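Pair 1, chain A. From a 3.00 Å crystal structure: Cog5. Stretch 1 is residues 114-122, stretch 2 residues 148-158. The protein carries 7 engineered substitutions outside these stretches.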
# COMPACT_ATOMS: atom_id res chain seq x y z
N LEU A 114 1.43 1.32 12.82
CA LEU A 114 1.42 -0.14 12.82
C LEU A 114 2.69 -0.69 13.48
O LEU A 114 2.65 -1.66 14.24
CB LEU A 114 1.29 -0.68 11.40
CG LEU A 114 1.41 -2.20 11.24
CD1 LEU A 114 0.30 -2.91 12.01
CD2 LEU A 114 1.40 -2.61 9.77
N THR A 115 3.84 -0.08 13.17
CA THR A 115 5.09 -0.54 13.75
C THR A 115 5.02 -0.40 15.28
O THR A 115 5.28 -1.35 16.01
CB THR A 115 6.34 0.26 13.20
OG1 THR A 115 6.06 1.67 13.17
CG2 THR A 115 6.70 -0.17 11.79
N ARG A 116 4.60 0.78 15.73
CA ARG A 116 4.46 1.09 17.15
C ARG A 116 3.48 0.17 17.85
O ARG A 116 3.72 -0.26 18.98
CB ARG A 116 4.07 2.56 17.30
CG ARG A 116 3.91 3.07 18.70
CD ARG A 116 3.89 4.58 18.64
NE ARG A 116 2.70 5.11 18.00
CZ ARG A 116 2.70 6.20 17.24
NH1 ARG A 116 3.85 6.85 17.02
NH2 ARG A 116 1.58 6.64 16.68
N ASP A 117 2.39 -0.16 17.17
CA ASP A 117 1.38 -1.01 17.77
C ASP A 117 1.84 -2.48 17.79
O ASP A 117 1.29 -3.30 18.50
CB ASP A 117 0.04 -0.85 17.03
CG ASP A 117 -0.72 0.41 17.46
OD1 ASP A 117 -0.18 1.19 18.28
OD2 ASP A 117 -1.85 0.62 16.97
N CYS A 118 2.88 -2.81 17.03
CA CYS A 118 3.36 -4.19 17.01
C CYS A 118 4.51 -4.44 17.98
O CYS A 118 4.65 -5.53 18.53
CB CYS A 118 3.81 -4.57 15.61
SG CYS A 118 2.48 -5.07 14.55
N LEU A 119 5.34 -3.42 18.19
CA LEU A 119 6.51 -3.57 19.04
C LEU A 119 6.13 -3.43 20.51
O LEU A 119 6.99 -3.58 21.39
CB LEU A 119 7.59 -2.54 18.67
CG LEU A 119 8.09 -2.53 17.22
CD1 LEU A 119 9.10 -1.41 17.02
CD2 LEU A 119 8.65 -3.87 16.73
N ASN A 120 4.86 -3.13 20.77
CA ASN A 120 4.42 -2.98 22.15
C ASN A 120 4.05 -4.32 22.80
O ASN A 120 3.73 -4.36 23.99
CB ASN A 120 3.23 -2.02 22.23
CG ASN A 120 2.88 -1.62 23.66
OD1 ASN A 120 1.72 -1.47 24.01
ND2 ASN A 120 3.90 -1.44 24.48
N ASN A 121 4.09 -5.40 22.03
CA ASN A 121 3.76 -6.75 22.52
C ASN A 121 2.42 -6.89 23.23
O ASN A 121 1.78 -7.94 23.13
CB ASN A 121 4.85 -7.27 23.47
CG ASN A 121 6.02 -7.92 22.74
OD1 ASN A 121 6.10 -7.91 21.51
ND2 ASN A 121 6.94 -8.50 23.51
N LEU A 122 2.01 -5.85 23.95
CA LEU A 122 0.72 -5.80 24.64
C LEU A 122 -0.41 -5.65 23.65
O LEU A 122 -1.31 -6.49 23.58
CB LEU A 122 0.66 -4.63 25.64
CG LEU A 122 1.18 -4.77 27.07
CD1 LEU A 122 2.71 -4.76 27.14
CD2 LEU A 122 0.57 -3.68 27.95
N ASP A 148 7.73 -3.50 3.70
CA ASP A 148 8.84 -2.68 4.19
C ASP A 148 8.57 -2.19 5.59
O ASP A 148 9.44 -1.64 6.24
CB ASP A 148 9.11 -1.52 3.26
CG ASP A 148 9.70 -1.97 1.93
OD1 ASP A 148 9.77 -3.20 1.71
OD2 ASP A 148 10.09 -1.10 1.11
N THR A 149 7.32 -2.34 6.03
CA THR A 149 6.96 -2.04 7.40
C THR A 149 7.09 -3.32 8.21
O THR A 149 7.67 -3.31 9.30
CB THR A 149 5.53 -1.47 7.52
OG1 THR A 149 5.52 -0.12 7.04
CG2 THR A 149 5.06 -1.46 8.96
N ILE A 150 6.57 -4.43 7.69
CA ILE A 150 6.71 -5.70 8.38
C ILE A 150 8.19 -6.06 8.45
O ILE A 150 8.67 -6.52 9.49
CB ILE A 150 5.88 -6.84 7.72
CG1 ILE A 150 4.57 -7.07 8.48
CG2 ILE A 150 6.62 -8.16 7.77
CD1 ILE A 150 3.83 -5.81 8.88
N ASP A 151 8.91 -5.80 7.36
CA ASP A 151 10.36 -5.93 7.36
C ASP A 151 10.96 -5.25 8.58
O ASP A 151 11.68 -5.87 9.37
CB ASP A 151 10.98 -5.32 6.10
CG ASP A 151 11.15 -6.33 4.99
OD1 ASP A 151 11.04 -7.54 5.27
OD2 ASP A 151 11.42 -5.90 3.85
N LYS A 152 10.65 -3.96 8.70
CA LYS A 152 11.21 -3.13 9.75
C LYS A 152 10.82 -3.61 11.14
O LYS A 152 11.65 -3.63 12.04
CB LYS A 152 10.81 -1.66 9.54
CG LYS A 152 11.66 -0.94 8.48
CD LYS A 152 11.25 0.51 8.24
CE LYS A 152 12.05 1.12 7.10
NZ LYS A 152 11.42 2.37 6.59
N VAL A 153 9.57 -4.03 11.31
CA VAL A 153 9.11 -4.56 12.59
C VAL A 153 9.83 -5.84 12.98
O VAL A 153 10.32 -5.97 14.11
CB VAL A 153 7.59 -4.84 12.59
CG1 VAL A 153 7.22 -5.78 13.72
CG2 VAL A 153 6.81 -3.56 12.69
N LEU A 154 9.88 -6.78 12.05
CA LEU A 154 10.52 -8.06 12.29
C LEU A 154 11.98 -7.84 12.69
O LEU A 154 12.45 -8.38 13.69
CB LEU A 154 10.42 -8.95 11.05
CG LEU A 154 11.03 -10.35 11.15
CD1 LEU A 154 10.37 -11.15 12.25
CD2 LEU A 154 10.91 -11.10 9.84
N SER A 155 12.67 -7.03 11.89
CA SER A 155 14.07 -6.72 12.12
C SER A 155 14.28 -6.08 13.50
O SER A 155 15.35 -6.19 14.10
CB SER A 155 14.59 -5.82 11.00
OG SER A 155 16.00 -5.83 10.96
N SER A 156 13.26 -5.41 14.01
CA SER A 156 13.36 -4.73 15.29
C SER A 156 13.26 -5.73 16.43
O SER A 156 13.97 -5.63 17.42
CB SER A 156 12.28 -3.65 15.42
OG SER A 156 12.37 -2.94 16.65
N LYS A 157 12.35 -6.69 16.29
CA LYS A 157 12.19 -7.69 17.33
C LYS A 157 13.43 -8.59 17.43
O LYS A 157 13.92 -8.85 18.53
CB LYS A 157 10.93 -8.53 17.10
CG LYS A 157 9.62 -7.78 17.30
CD LYS A 157 8.39 -8.64 16.95
CE LYS A 157 7.34 -8.67 18.07
NZ LYS A 157 7.07 -7.33 18.68
N ILE A 158 13.96 -9.03 16.29
CA ILE A 158 15.19 -9.83 16.29
C ILE A 158 16.30 -9.04 17.00
O ILE A 158 17.01 -9.60 17.83
CB ILE A 158 15.64 -10.31 14.85
CG1 ILE A 158 16.41 -9.24 14.08
CG2 ILE A 158 14.45 -10.79 14.04
CD1 ILE A 158 16.65 -9.60 12.62

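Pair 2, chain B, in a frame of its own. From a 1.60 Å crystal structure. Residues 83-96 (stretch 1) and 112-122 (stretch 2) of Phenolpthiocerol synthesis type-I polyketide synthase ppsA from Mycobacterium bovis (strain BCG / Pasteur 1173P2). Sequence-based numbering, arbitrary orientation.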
# COMPACT_ATOMS: atom_id res chain seq x y z
N ILE B 83 -2.66 3.84 -15.76
CA ILE B 83 -3.15 2.80 -14.84
C ILE B 83 -3.36 3.34 -13.42
O ILE B 83 -4.44 3.12 -12.84
CB ILE B 83 -2.27 1.53 -14.89
CG1 ILE B 83 -2.61 0.71 -16.14
CG2 ILE B 83 -2.40 0.66 -13.62
CD1 ILE B 83 -1.45 -0.11 -16.72
N GLN B 84 -2.38 4.07 -12.87
CA GLN B 84 -2.51 4.62 -11.51
C GLN B 84 -3.62 5.66 -11.41
O GLN B 84 -4.29 5.73 -10.39
CB GLN B 84 -1.17 5.18 -10.99
CG GLN B 84 -0.10 4.11 -10.77
CD GLN B 84 -0.51 3.07 -9.76
OE1 GLN B 84 -1.19 3.35 -8.77
NE2 GLN B 84 -0.12 1.83 -9.98
N LEU B 85 -3.89 6.42 -12.51
CA LEU B 85 -4.97 7.40 -12.53
C LEU B 85 -6.35 6.73 -12.55
O LEU B 85 -7.25 7.16 -11.81
CB LEU B 85 -4.80 8.38 -13.69
CG LEU B 85 -3.65 9.37 -13.49
CD1 LEU B 85 -3.36 10.13 -14.79
CD2 LEU B 85 -3.95 10.33 -12.33
N GLY B 86 -6.50 5.66 -13.32
CA GLY B 86 -7.74 4.88 -13.33
C GLY B 86 -7.95 4.22 -11.98
O GLY B 86 -9.09 4.14 -11.49
N LEU B 87 -6.86 3.75 -11.33
CA LEU B 87 -6.98 3.15 -10.00
C LEU B 87 -7.54 4.14 -8.96
O LEU B 87 -8.60 3.86 -8.38
CB LEU B 87 -5.65 2.53 -9.55
CG LEU B 87 -5.34 1.19 -10.21
CD1 LEU B 87 -3.92 0.73 -9.92
CD2 LEU B 87 -6.32 0.13 -9.78
N ILE B 88 -6.90 5.32 -8.78
CA ILE B 88 -7.41 6.31 -7.80
C ILE B 88 -8.79 6.88 -8.22
O ILE B 88 -9.61 7.16 -7.35
CB ILE B 88 -6.40 7.42 -7.46
CG1 ILE B 88 -6.89 8.29 -6.27
CG2 ILE B 88 -6.06 8.27 -8.70
CD1 ILE B 88 -5.94 9.34 -5.79
N GLY B 89 -9.07 6.95 -9.52
CA GLY B 89 -10.38 7.41 -9.98
C GLY B 89 -11.47 6.47 -9.52
O GLY B 89 -12.44 6.88 -8.89
N MET B 90 -11.21 5.17 -9.71
CA MET B 90 -12.09 4.08 -9.31
C MET B 90 -12.22 4.01 -7.79
O MET B 90 -13.32 3.80 -7.30
CB MET B 90 -11.55 2.76 -9.88
CG MET B 90 -12.46 1.60 -9.67
SD MET B 90 -13.70 1.43 -10.97
CE MET B 90 -14.52 -0.00 -10.38
N GLN B 91 -11.13 4.25 -7.05
CA GLN B 91 -11.15 4.25 -5.58
C GLN B 91 -12.05 5.39 -5.04
O GLN B 91 -12.92 5.14 -4.21
CB GLN B 91 -9.73 4.32 -5.01
CG GLN B 91 -8.95 3.00 -5.12
CD GLN B 91 -7.48 3.20 -4.84
OE1 GLN B 91 -6.92 4.26 -5.09
NE2 GLN B 91 -6.80 2.19 -4.28
N LEU B 92 -11.86 6.61 -5.56
CA LEU B 92 -12.65 7.77 -5.14
C LEU B 92 -14.12 7.63 -5.50
O LEU B 92 -14.98 8.03 -4.70
CB LEU B 92 -12.07 9.07 -5.73
CG LEU B 92 -10.65 9.45 -5.29
CD1 LEU B 92 -10.26 10.79 -5.88
CD2 LEU B 92 -10.52 9.49 -3.75
N ALA B 93 -14.43 7.04 -6.67
CA ALA B 93 -15.83 6.87 -7.06
C ALA B 93 -16.52 5.71 -6.32
O ALA B 93 -17.71 5.83 -5.99
CB ALA B 93 -15.97 6.72 -8.58
N LEU B 94 -15.78 4.62 -6.05
CA LEU B 94 -16.35 3.50 -5.29
C LEU B 94 -16.59 3.93 -3.85
O LEU B 94 -17.61 3.56 -3.29
CB LEU B 94 -15.46 2.25 -5.31
CG LEU B 94 -15.39 1.45 -6.60
CD1 LEU B 94 -14.29 0.38 -6.51
CD2 LEU B 94 -16.72 0.84 -6.96
N THR B 95 -15.68 4.76 -3.27
CA THR B 95 -15.84 5.29 -1.92
C THR B 95 -17.16 6.07 -1.80
O THR B 95 -17.86 5.91 -0.81
CB THR B 95 -14.67 6.20 -1.54
OG1 THR B 95 -13.46 5.46 -1.61
CG2 THR B 95 -14.82 6.80 -0.14
N GLU B 96 -17.50 6.90 -2.80
CA GLU B 96 -18.75 7.67 -2.75
C GLU B 96 -20.00 6.79 -2.97
O GLU B 96 -21.07 7.10 -2.44
CB GLU B 96 -18.72 8.88 -3.69
CG GLU B 96 -18.01 10.07 -3.07
CD GLU B 96 -17.64 11.19 -4.03
OE1 GLU B 96 -18.56 11.81 -4.60
OE2 GLU B 96 -16.43 11.44 -4.19
N SER B 112 0.76 1.01 0.21
CA SER B 112 1.66 1.42 -0.85
C SER B 112 1.14 2.71 -1.57
O SER B 112 0.74 3.66 -0.91
CB SER B 112 1.92 0.23 -1.79
OG SER B 112 2.77 0.56 -2.89
N MET B 113 1.07 2.71 -2.90
CA MET B 113 0.56 3.84 -3.67
C MET B 113 -0.89 4.24 -3.31
O MET B 113 -1.31 5.36 -3.58
CB MET B 113 0.73 3.57 -5.17
CG MET B 113 2.11 3.05 -5.56
SD MET B 113 3.38 4.34 -5.54
CE MET B 113 4.16 4.05 -3.87
N GLY B 114 -1.61 3.35 -2.62
CA GLY B 114 -2.98 3.58 -2.17
C GLY B 114 -3.12 4.61 -1.07
O GLY B 114 -4.24 5.06 -0.78
N GLU B 115 -2.00 4.97 -0.39
CA GLU B 115 -2.04 5.97 0.68
C GLU B 115 -2.43 7.36 0.13
O GLU B 115 -3.00 8.16 0.86
CB GLU B 115 -0.71 6.01 1.46
CG GLU B 115 -0.74 6.98 2.62
CD GLU B 115 0.17 6.54 3.74
OE1 GLU B 115 1.09 7.31 4.08
OE2 GLU B 115 -0.04 5.43 4.29
N VAL B 116 -2.18 7.64 -1.17
CA VAL B 116 -2.65 8.92 -1.75
C VAL B 116 -4.18 8.98 -1.68
O VAL B 116 -4.73 9.96 -1.17
CB VAL B 116 -2.16 9.15 -3.20
CG1 VAL B 116 -2.87 10.35 -3.83
CG2 VAL B 116 -0.66 9.36 -3.22
N ALA B 117 -4.86 7.92 -2.16
CA ALA B 117 -6.33 7.92 -2.16
C ALA B 117 -6.90 7.97 -0.76
O ALA B 117 -7.93 8.62 -0.53
CB ALA B 117 -6.86 6.72 -2.91
N ALA B 118 -6.24 7.28 0.19
CA ALA B 118 -6.65 7.27 1.59
C ALA B 118 -6.48 8.66 2.17
O ALA B 118 -7.38 9.13 2.87
CB ALA B 118 -5.81 6.26 2.39
N ALA B 119 -5.38 9.37 1.85
CA ALA B 119 -5.20 10.75 2.31
C ALA B 119 -6.27 11.66 1.76
O ALA B 119 -6.67 12.59 2.45
CB ALA B 119 -3.82 11.28 1.92
N VAL B 120 -6.73 11.41 0.51
CA VAL B 120 -7.81 12.22 -0.07
C VAL B 120 -9.14 11.96 0.66
O VAL B 120 -9.85 12.91 0.98
CB VAL B 120 -7.96 11.99 -1.60
CG1 VAL B 120 -9.21 12.67 -2.15
CG2 VAL B 120 -6.72 12.48 -2.33
N VAL B 121 -9.48 10.68 0.87
CA VAL B 121 -10.73 10.31 1.54
C VAL B 121 -10.76 10.80 3.00
O VAL B 121 -11.81 11.23 3.49
CB VAL B 121 -11.04 8.80 1.42
CG1 VAL B 121 -12.22 8.40 2.30
CG2 VAL B 121 -11.30 8.43 -0.03
N ALA B 122 -9.60 10.83 3.65
CA ALA B 122 -9.49 11.33 5.02
C ALA B 122 -9.56 12.86 5.12
O ALA B 122 -9.69 13.37 6.21
CB ALA B 122 -8.20 10.83 5.65
O HOH W 1 -4.15 5.64 -4.52

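In both pairs two helices run in roughly the same direction and cross at a shallow angle, -31° in pair 1 and -33° in pair 2, with axes 9.8 and 10.0 Å apart at closest approach. Fourteen central residues superpose with an RMSD of 0.6 Å. The register is also shared: the CA atoms of Thr115(A) and Val153(A) lie 5.8 Å apart, and those of the matching Ile88(B) and Ala117(B) 6.0 Å apart.

At this crossing the bulk is divided differently between the helices. In pair 1 both residues are beta-branched and compact, and CG2 of Thr115(A) lies 3.5 Å from CG2 of Val153(A). The methyl of Thr115(A) serves the contact, while its hydroxyl is satisfied elsewhere in the structure. In pair 2 the longer Ile88(B) meets a single methyl, CG1 of Ile88(B) lying 3.7 Å from CB of Ala117(B), and its CD1 extends to 3.8 Å from CG1 of Val116(B).

Leu119(A) and Leu92(B) match closely, sharing residue type and rotamer (m, t), with side-chain centres 0.8 Å apart. Each points sideways at CB, yet its branched end comes nearer the partner helix. CD2 of Leu119(A) lies 3.8 Å from CG1 of Val153(A), and CD1 lies 3.6 Å from OG of Ser156(A). In pair 2 CD2 of Leu92(B) packs 3.8 Å from CG1 of Val120(B) and 3.9 Å from CG2 of Val121(B), so the places of Ser156(A) and Lys157(A) are taken by valines that make the surroundings more apolar.

Polar groups enter in different ways. Lys157(A) has a long aliphatic chain that can pass Leu119(A), CG of Lys157(A) lying 4.1 Å from CD2 of Leu119(A). Beyond it, NZ of Lys157(A) donates hydrogen bonds to O of Cys118(A) and OD1 of Asn121(A), both at 3.0 Å. These acceptors are the ends of a type I turn, so the ammonium group ties the turn to the second helix. Asn121(A) has positive phi, a conformation asparagine tolerates comparatively well. In pair 2 the first helix continues, and Val121(B) instead places CG2 3.9 Å from CG2 of Thr95(B).

Cys118(A) is small and sets CB 4.1 Å from CG1 of Val153(A). Its counterpart Gln91(B) reaches farther: OE1 lies 3.3 Å from CB of Ala117(B) and accepts from a water 3.1 Å away. That water also donates to O of Met113(B) at 3.0 Å, providing a bridge where no direct hydrogen bond joins the stretches.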